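Long-range contacts in uncharacterized protein (Staphylococcus aureus subsp. aureus, PDB 3H04), which is of unknown function but has the alpha/beta-hydrolase fold and is probably a serine esterase or a related hydrolase: residues G38-F42 / R172-Y176; M41-A45 / V164-Q168; Q64-R68 / D81-F86. All coordinates share one frame. Numbering follows the deposited sequence.

From the N terminus, the chain leaves strand 30-35 into the loop 38-45, whose two overlapping parts open interactions 1 and 2; both use Met41 and Phe42. It then enters strand 60-65, and interaction 3 closes a short local loop to helix 75-91. Much later, in the helical insertion between strands 121-125 and 212-217, residues 164-168 return to 41-45 and, just beyond, 172-176 return to 38-42. Interaction 2 thus sits within the span of interaction 1, and interaction 3 within both. Interactions 1 and 2, with centres about 8 Å apart, tie the insertion to the core, while Ala45 O and Gln64 NE2, 2.9 Å apart, link interaction 2 to interaction 3.

Interaction 1: residues G38-F42 / R172-Y176; sequences GGLMF and RFLIY
Met41, Phe42 and Tyr176 form the heart of this buried contact between a glycine-rich loop and the first turn of helix 173-182. The loop turns tightly: Gly38, Gly39 and Leu40 all have positive phi, and Gly38 O accepts from Met41 N (2.8 Å) and Phe42 N (3.0 Å), before Phe42 becomes extended (phi/psi -143/-180°). In register, Met41 CA lies 6.1 Å from Tyr176 CA, and Phe42 CA 5.5 Å from Phe173 CA. Met41, with chi1 m and chi2 and chi3 t, is extended and reaches the helix with its sulfur, SD lying 3.8 Å from Tyr176 CA and 4.1 Å from Ile175 CG2. Gly38 and Gly39 belong to an HGGG sequence, the motif that forms the oxyanion hole in related esterases; residues 172-176 come from the cap-like insertion over the core. Phe42 (chi1 p) receives Phe173 CB over one ring face, 3.6 Å from the ring centroid, while its CE2 meets Tyr176 CB at 3.7 Å. Tyr176 (chi1 t) sends CE1 to 3.6 Å from Gly39 CA, where a beta-carbon would clash; its hydroxyl bonds Asp222. Extended Arg172 donates from NE to Met41 O (2.7 Å), and its NH2 forms a salt bridge with Glu72.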
loop_
_atom_site.group_PDB
_atom_site.type_symbol
_atom_site.label_atom_id
_atom_site.label_comp_id
_atom_site.label_asym_id
_atom_site.label_seq_id
_atom_site.Cartn_x
_atom_site.Cartn_y
_atom_site.Cartn_z
ATOM N N GLY A 38 3.822 -5.490 0.105
ATOM C CA GLY A 38 4.703 -6.469 -0.589
ATOM C C GLY A 38 5.778 -5.890 -1.471
ATOM O O GLY A 38 6.259 -6.546 -2.446
ATOM N N GLY A 39 6.201 -4.663 -1.151
ATOM C CA GLY A 39 7.302 -3.976 -1.848
ATOM C C GLY A 39 7.118 -3.827 -3.357
ATOM O O GLY A 39 8.099 -3.658 -4.080
ATOM N N LEU A 40 5.858 -3.815 -3.784
ATOM C CA LEU A 40 5.398 -3.814 -5.171
ATOM C C LEU A 40 5.735 -5.108 -5.932
ATOM O O LEU A 40 5.503 -5.169 -7.150
ATOM C CB LEU A 40 5.930 -2.585 -5.963
ATOM C CG LEU A 40 5.757 -1.193 -5.317
ATOM C CD1 LEU A 40 6.653 -0.130 -6.033
ATOM C CD2 LEU A 40 4.276 -0.785 -5.276
ATOM N N MET A 41 6.245 -6.133 -5.243
ATOM C CA MET A 41 6.817 -7.313 -5.924
ATOM C C MET A 41 6.167 -8.632 -5.537
ATOM O O MET A 41 6.257 -9.644 -6.271
ATOM C CB MET A 41 8.320 -7.415 -5.635
ATOM C CG MET A 41 9.166 -6.245 -6.042
ATOM S SD MET A 41 10.998 -6.486 -5.851
ATOM C CE MET A 41 11.439 -5.188 -6.931
ATOM N N PHE A 42 5.535 -8.685 -4.367
ATOM C CA PHE A 42 4.829 -9.856 -3.964
ATOM C C PHE A 42 3.547 -9.469 -3.191
ATOM O O PHE A 42 3.222 -8.292 -3.012
ATOM C CB PHE A 42 5.729 -10.806 -3.102
ATOM C CG PHE A 42 6.068 -10.269 -1.725
ATOM C CD1 PHE A 42 5.329 -10.637 -0.621
ATOM C CD2 PHE A 42 7.130 -9.334 -1.555
ATOM C CE1 PHE A 42 5.631 -10.165 0.638
ATOM C CE2 PHE A 42 7.442 -8.827 -0.292
ATOM C CZ PHE A 42 6.683 -9.230 0.810
ATOM N N ARG A 172 7.938 -16.188 -3.697
ATOM C CA ARG A 172 8.151 -15.066 -4.541
ATOM C C ARG A 172 8.744 -13.917 -3.731
ATOM O O ARG A 172 9.510 -13.120 -4.278
ATOM C CB ARG A 172 6.804 -14.644 -5.161
ATOM C CG ARG A 172 6.943 -13.481 -6.092
ATOM C CD ARG A 172 5.663 -13.245 -6.806
ATOM N NE ARG A 172 5.817 -12.034 -7.543
ATOM C CZ ARG A 172 5.999 -11.938 -8.842
ATOM N NH1 ARG A 172 5.968 -13.012 -9.637
ATOM N NH2 ARG A 172 6.202 -10.722 -9.341
ATOM N N PHE A 173 8.408 -13.838 -2.453
ATOM C CA PHE A 173 8.933 -12.744 -1.626
ATOM C C PHE A 173 10.460 -12.608 -1.589
ATOM O O PHE A 173 10.980 -11.504 -1.329
ATOM C CB PHE A 173 8.341 -12.806 -0.241
ATOM C CG PHE A 173 9.080 -13.625 0.664
ATOM C CD1 PHE A 173 10.149 -13.082 1.327
ATOM C CD2 PHE A 173 8.766 -14.957 0.846
ATOM C CE1 PHE A 173 10.872 -13.776 2.140
ATOM C CE2 PHE A 173 9.542 -15.688 1.747
ATOM C CZ PHE A 173 10.596 -15.084 2.377
ATOM N N LEU A 174 11.186 -13.679 -1.939
ATOM C CA LEU A 174 12.644 -13.591 -2.002
ATOM C C LEU A 174 13.122 -12.645 -3.073
ATOM O O LEU A 174 14.230 -12.164 -2.975
ATOM C CB LEU A 174 13.274 -14.965 -2.233
ATOM C CG LEU A 174 13.165 -15.918 -1.049
ATOM C CD1 LEU A 174 13.574 -17.342 -1.503
ATOM C CD2 LEU A 174 13.984 -15.440 0.164
ATOM N N ILE A 175 12.305 -12.409 -4.106
ATOM C CA ILE A 175 12.645 -11.406 -5.138
ATOM C C ILE A 175 12.808 -10.022 -4.488
ATOM O O ILE A 175 13.731 -9.259 -4.817
ATOM C CB ILE A 175 11.566 -11.306 -6.223
ATOM C CG1 ILE A 175 11.373 -12.623 -6.982
ATOM C CG2 ILE A 175 11.929 -10.200 -7.270
ATOM C CD1 ILE A 175 10.011 -12.538 -7.772
ATOM N N TYR A 176 11.942 -9.726 -3.530
ATOM C CA TYR A 176 11.981 -8.440 -2.796
ATOM C C TYR A 176 13.166 -8.396 -1.793
ATOM O O TYR A 176 13.851 -7.372 -1.676
ATOM C CB TYR A 176 10.666 -8.212 -2.070
ATOM C CG TYR A 176 10.692 -7.004 -1.145
ATOM C CD1 TYR A 176 10.660 -5.695 -1.685
ATOM C CD2 TYR A 176 10.846 -7.145 0.203
ATOM C CE1 TYR A 176 10.762 -4.583 -0.902
ATOM C CE2 TYR A 176 10.874 -6.011 1.050
ATOM C CZ TYR A 176 10.825 -4.724 0.477
ATOM O OH TYR A 176 10.901 -3.525 1.196
#

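Interaction 2: residues M41-A45 / V164-Q168; sequences MFGKA and VVQDQ
A small, largely polar surface contact joins two irregular loops: residues 41-45, which follow strand 30-35, and residues 164-168, ahead of helix 173-182. The touching parts cross steeply, CA 42 to 44 running 110° from CA 165 to 167, and approach most closely where Lys44 CA lies 4.6 Å from Gln166 CA; Phe42 CA and Asp167 CA are 5.7 Å apart. Two hydrogen bonds join Gly43 to Asp167: Gly43 N donates to Asp167 OD1 (2.8 Å), and Asp167 N donates to Gly43 O (3.1 Å). Asp167, with chi1 m, thereby serves one glycine through both side chain and backbone. In alpha/beta hydrolases, cap elements are often inserted after the sixth strand, as the segment 164-168 is here, and this contact joins that insertion to the loop that follows the HGGG sequence. Gly43 has phi/psi of 115/-170°, which calls for glycine. Its carbonyl O also receives a CA-H...O contact from Gln166 CA (3.2 Å). Lys44 and Gln166, both extended in backbone and with chi1 p, touch through CB and CB at 3.8 Å. Past them, water 1 accepts from Ala45 N (2.9 Å) and donates to Val165 O (3.0 Å).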
loop_
_atom_site.group_PDB
_atom_site.type_symbol
_atom_site.label_atom_id
_atom_site.label_comp_id
_atom_site.label_asym_id
_atom_site.label_seq_id
_atom_site.Cartn_x
_atom_site.Cartn_y
_atom_site.Cartn_z
ATOM N N MET A 41 6.245 -6.133 -5.243
ATOM C CA MET A 41 6.817 -7.313 -5.924
ATOM C C MET A 41 6.167 -8.632 -5.537
ATOM O O MET A 41 6.257 -9.644 -6.271
ATOM C CB MET A 41 8.320 -7.415 -5.635
ATOM C CG MET A 41 9.166 -6.245 -6.042
ATOM S SD MET A 41 10.998 -6.486 -5.851
ATOM C CE MET A 41 11.439 -5.188 -6.931
ATOM N N PHE A 42 5.535 -8.685 -4.367
ATOM C CA PHE A 42 4.829 -9.856 -3.964
ATOM C C PHE A 42 3.547 -9.469 -3.191
ATOM O O PHE A 42 3.222 -8.292 -3.012
ATOM C CB PHE A 42 5.729 -10.806 -3.102
ATOM C CG PHE A 42 6.068 -10.269 -1.725
ATOM C CD1 PHE A 42 5.329 -10.637 -0.621
ATOM C CD2 PHE A 42 7.130 -9.334 -1.555
ATOM C CE1 PHE A 42 5.631 -10.165 0.638
ATOM C CE2 PHE A 42 7.442 -8.827 -0.292
ATOM C CZ PHE A 42 6.683 -9.230 0.810
ATOM N N GLY A 43 2.807 -10.475 -2.762
ATOM C CA GLY A 43 1.642 -10.244 -1.913
ATOM C C GLY A 43 0.346 -10.634 -2.613
ATOM O O GLY A 43 0.335 -11.343 -3.675
ATOM N N LYS A 44 -0.744 -10.265 -1.980
ATOM C CA LYS A 44 -2.091 -10.515 -2.524
ATOM C C LYS A 44 -3.047 -9.541 -1.846
ATOM O O LYS A 44 -2.773 -9.068 -0.719
ATOM C CB LYS A 44 -2.551 -11.955 -2.279
ATOM C CG LYS A 44 -2.739 -12.342 -0.810
ATOM C CD LYS A 44 -2.995 -13.879 -0.636
ATOM C CE LYS A 44 -3.039 -14.223 0.865
ATOM N NZ LYS A 44 -3.813 -15.423 1.089
ATOM N N ALA A 45 -4.152 -9.254 -2.538
ATOM C CA ALA A 45 -5.166 -8.295 -2.103
ATOM C C ALA A 45 -5.875 -8.705 -0.815
ATOM O O ALA A 45 -6.216 -7.840 0.006
ATOM C CB ALA A 45 -6.211 -8.087 -3.228
ATOM N N VAL A 164 1.371 -11.005 -13.045
ATOM C CA VAL A 164 0.495 -11.579 -12.071
ATOM C C VAL A 164 0.000 -10.474 -11.139
ATOM O O VAL A 164 0.642 -9.438 -11.018
ATOM C CB VAL A 164 1.227 -12.689 -11.213
ATOM C CG1 VAL A 164 1.461 -13.968 -12.071
ATOM C CG2 VAL A 164 2.507 -12.168 -10.587
ATOM N N VAL A 165 -1.137 -10.691 -10.481
ATOM C CA VAL A 165 -1.586 -9.756 -9.447
ATOM C C VAL A 165 -1.426 -10.308 -8.033
ATOM O O VAL A 165 -1.721 -9.612 -7.083
ATOM C CB VAL A 165 -3.049 -9.276 -9.632
ATOM C CG1 VAL A 165 -3.246 -8.693 -11.007
ATOM C CG2 VAL A 165 -4.035 -10.434 -9.391
ATOM N N GLN A 166 -0.922 -11.519 -7.913
ATOM C CA GLN A 166 -0.628 -12.105 -6.641
ATOM C C GLN A 166 0.457 -13.176 -6.832
ATOM O O GLN A 166 0.719 -13.630 -7.953
ATOM C CB GLN A 166 -1.892 -12.681 -5.994
ATOM C CG GLN A 166 -2.469 -13.875 -6.764
ATOM C CD GLN A 166 -3.653 -14.528 -6.057
ATOM O OE1 GLN A 166 -3.714 -14.595 -4.841
ATOM N NE2 GLN A 166 -4.583 -15.013 -6.826
ATOM N N ASP A 167 1.095 -13.551 -5.744
ATOM C CA ASP A 167 2.155 -14.558 -5.805
ATOM C C ASP A 167 1.648 -15.779 -6.535
ATOM O O ASP A 167 0.551 -16.304 -6.229
ATOM C CB ASP A 167 2.632 -15.010 -4.392
ATOM C CG ASP A 167 3.187 -13.895 -3.564
ATOM O OD1 ASP A 167 3.468 -12.809 -4.098
ATOM O OD2 ASP A 167 3.261 -14.077 -2.329
ATOM N N GLN A 168 2.433 -16.229 -7.513
ATOM C CA GLN A 168 2.188 -17.485 -8.234
ATOM C C GLN A 168 2.955 -18.676 -7.635
ATOM O O GLN A 168 2.720 -19.845 -7.993
ATOM C CB GLN A 168 2.471 -17.291 -9.752
ATOM C CG GLN A 168 3.891 -17.538 -10.254
ATOM C CD GLN A 168 4.898 -16.529 -9.764
ATOM O OE1 GLN A 168 4.560 -15.485 -9.158
ATOM N NE2 GLN A 168 6.177 -16.834 -10.024
HETATM O O HOH W 1 -4.172 -9.579 -5.413
#

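Interaction 3: residues Q64-R68 / D81-F86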
loop_
_atom_site.group_PDB
_atom_site.type_symbol
_atom_site.label_atom_id
_atom_site.label_comp_id
_atom_site.label_asym_id
_atom_site.label_seq_id
_atom_site.Cartn_x
_atom_site.Cartn_y
_atom_site.Cartn_z
ATOM N N GLN A 64 -10.907 -4.484 -1.828
ATOM C CA GLN A 64 -9.512 -4.904 -1.886
ATOM C C GLN A 64 -9.029 -4.951 -3.329
ATOM O O GLN A 64 -9.485 -5.805 -4.099
ATOM C CB GLN A 64 -9.384 -6.224 -1.120
ATOM C CG GLN A 64 -9.868 -5.943 0.282
ATOM C CD GLN A 64 -9.816 -7.072 1.233
ATOM O OE1 GLN A 64 -10.866 -7.494 1.705
ATOM N NE2 GLN A 64 -8.606 -7.514 1.616
ATOM N N LEU A 65 -8.196 -4.005 -3.737
ATOM C CA LEU A 65 -7.854 -3.938 -5.156
ATOM C C LEU A 65 -6.605 -4.676 -5.515
ATOM O O LEU A 65 -5.819 -5.017 -4.662
ATOM C CB LEU A 65 -7.794 -2.501 -5.733
ATOM C CG LEU A 65 -6.741 -1.477 -5.427
ATOM C CD1 LEU A 65 -5.374 -1.807 -5.959
ATOM C CD2 LEU A 65 -7.266 -0.048 -5.980
ATOM N N SER A 66 -6.451 -4.948 -6.800
ATOM C CA SER A 66 -5.278 -5.659 -7.301
ATOM C C SER A 66 -4.561 -4.833 -8.344
ATOM O O SER A 66 -5.168 -3.948 -8.978
ATOM C CB SER A 66 -5.702 -7.011 -7.859
ATOM O OG SER A 66 -6.187 -7.808 -6.756
ATOM N N TYR A 67 -3.258 -5.094 -8.487
ATOM C CA TYR A 67 -2.449 -4.469 -9.525
ATOM C C TYR A 67 -1.380 -5.480 -9.937
ATOM O O TYR A 67 -1.026 -6.347 -9.146
ATOM C CB TYR A 67 -1.791 -3.178 -9.007
ATOM C CG TYR A 67 -1.029 -3.375 -7.733
ATOM C CD1 TYR A 67 0.326 -3.721 -7.762
ATOM C CD2 TYR A 67 -1.629 -3.209 -6.500
ATOM C CE1 TYR A 67 1.038 -3.906 -6.575
ATOM C CE2 TYR A 67 -0.918 -3.376 -5.304
ATOM C CZ TYR A 67 0.416 -3.720 -5.370
ATOM O OH TYR A 67 1.104 -3.937 -4.220
ATOM N N ARG A 68 -0.858 -5.335 -11.155
ATOM C CA ARG A 68 0.223 -6.207 -11.633
ATOM C C ARG A 68 1.528 -5.895 -10.882
ATOM O O ARG A 68 1.841 -4.762 -10.553
ATOM C CB ARG A 68 0.330 -6.114 -13.160
ATOM C CG ARG A 68 -0.774 -6.918 -13.875
ATOM C CD ARG A 68 -0.792 -6.663 -15.382
ATOM N NE ARG A 68 -1.369 -5.368 -15.720
ATOM C CZ ARG A 68 -1.548 -4.959 -16.972
ATOM N NH1 ARG A 68 -1.159 -5.732 -17.998
ATOM N NH2 ARG A 68 -2.093 -3.788 -17.207
ATOM N N ASP A 81 -2.656 0.576 -13.278
ATOM C CA ASP A 81 -3.615 -0.432 -12.776
ATOM C C ASP A 81 -4.362 0.074 -11.545
ATOM O O ASP A 81 -5.561 -0.112 -11.396
ATOM C CB ASP A 81 -2.873 -1.759 -12.408
ATOM C CG ASP A 81 -2.454 -2.605 -13.635
ATOM O OD1 ASP A 81 -2.773 -2.234 -14.800
ATOM O OD2 ASP A 81 -1.803 -3.679 -13.414
ATOM N N VAL A 82 -3.617 0.624 -10.591
ATOM C CA VAL A 82 -4.189 1.149 -9.364
ATOM C C VAL A 82 -5.263 2.239 -9.660
ATOM O O VAL A 82 -6.372 2.208 -9.131
ATOM C CB VAL A 82 -3.041 1.686 -8.442
ATOM C CG1 VAL A 82 -3.612 2.569 -7.334
ATOM C CG2 VAL A 82 -2.208 0.478 -7.879
ATOM N N TYR A 83 -4.938 3.190 -10.524
ATOM C CA TYR A 83 -5.874 4.264 -10.858
ATOM C C TYR A 83 -7.066 3.747 -11.691
ATOM O O TYR A 83 -8.166 4.242 -11.546
ATOM C CB TYR A 83 -5.146 5.394 -11.590
ATOM C CG TYR A 83 -4.161 6.247 -10.785
ATOM C CD1 TYR A 83 -3.684 5.862 -9.533
ATOM C CD2 TYR A 83 -3.671 7.441 -11.328
ATOM C CE1 TYR A 83 -2.781 6.688 -8.823
ATOM C CE2 TYR A 83 -2.766 8.223 -10.670
ATOM C CZ TYR A 83 -2.342 7.870 -9.410
ATOM O OH TYR A 83 -1.450 8.656 -8.760
ATOM N N ALA A 84 -6.857 2.742 -12.549
ATOM C CA ALA A 84 -7.981 2.158 -13.319
ATOM C C ALA A 84 -8.914 1.442 -12.330
ATOM O O ALA A 84 -10.110 1.573 -12.424
ATOM C CB ALA A 84 -7.505 1.204 -14.394
ATOM N N SER A 85 -8.357 0.762 -11.329
ATOM C CA SER A 85 -9.182 0.067 -10.348
ATOM C C SER A 85 -9.845 1.092 -9.433
ATOM O O SER A 85 -11.067 1.040 -9.200
ATOM C CB SER A 85 -8.379 -0.978 -9.556
ATOM O OG SER A 85 -7.788 -1.934 -10.454
ATOM N N PHE A 86 -9.056 2.052 -8.947
ATOM C CA PHE A 86 -9.635 3.110 -8.140
ATOM C C PHE A 86 -10.818 3.799 -8.823
ATOM O O PHE A 86 -11.847 3.980 -8.181
ATOM C CB PHE A 86 -8.634 4.163 -7.677
ATOM C CG PHE A 86 -9.266 5.183 -6.761
ATOM C CD1 PHE A 86 -9.558 4.854 -5.445
ATOM C CD2 PHE A 86 -9.669 6.417 -7.250
ATOM C CE1 PHE A 86 -10.162 5.777 -4.586
ATOM C CE2 PHE A 86 -10.312 7.351 -6.392
ATOM C CZ PHE A 86 -10.540 7.018 -5.060
HETATM O O HOH W 2 -8.312 -4.037 -8.813
#
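A two-pronged salt bridge dominates the contact: Arg68 NE lies 2.9 Å from Asp81 OD2, and Arg68 NH2 donates to Asp81 OD1, also at 2.9 Å. Asp81 OD2 accepts a third hydrogen bond from Arg68 N (3.0 Å), so one carboxylate holds both the backbone and the guanidinium of the arginine. The other guanidinium nitrogen, NH1, forms a salt bridge with Asp12. One helical turn on, water 2 bridges the segments, accepting from Ser66 N (2.9 Å) and Ser85 OG (2.7 Å). Apolar packing fills the remainder. Val82 CG2 rests 3.8 Å from Tyr67 CB, and Leu65 CD2 reaches Ser85 CB at 3.9 Å. The Tyr67 ring itself leads away from the helix to stack on His36. All the touching residues are buried, sealing helix 75-91 against the end of strand 60-65. This is the start of the right-handed beta-alpha-beta crossover that carries the alpha/beta-hydrolase chain past strand 30-35 to strand 98-103, which leads into the probable nucleophile elbow.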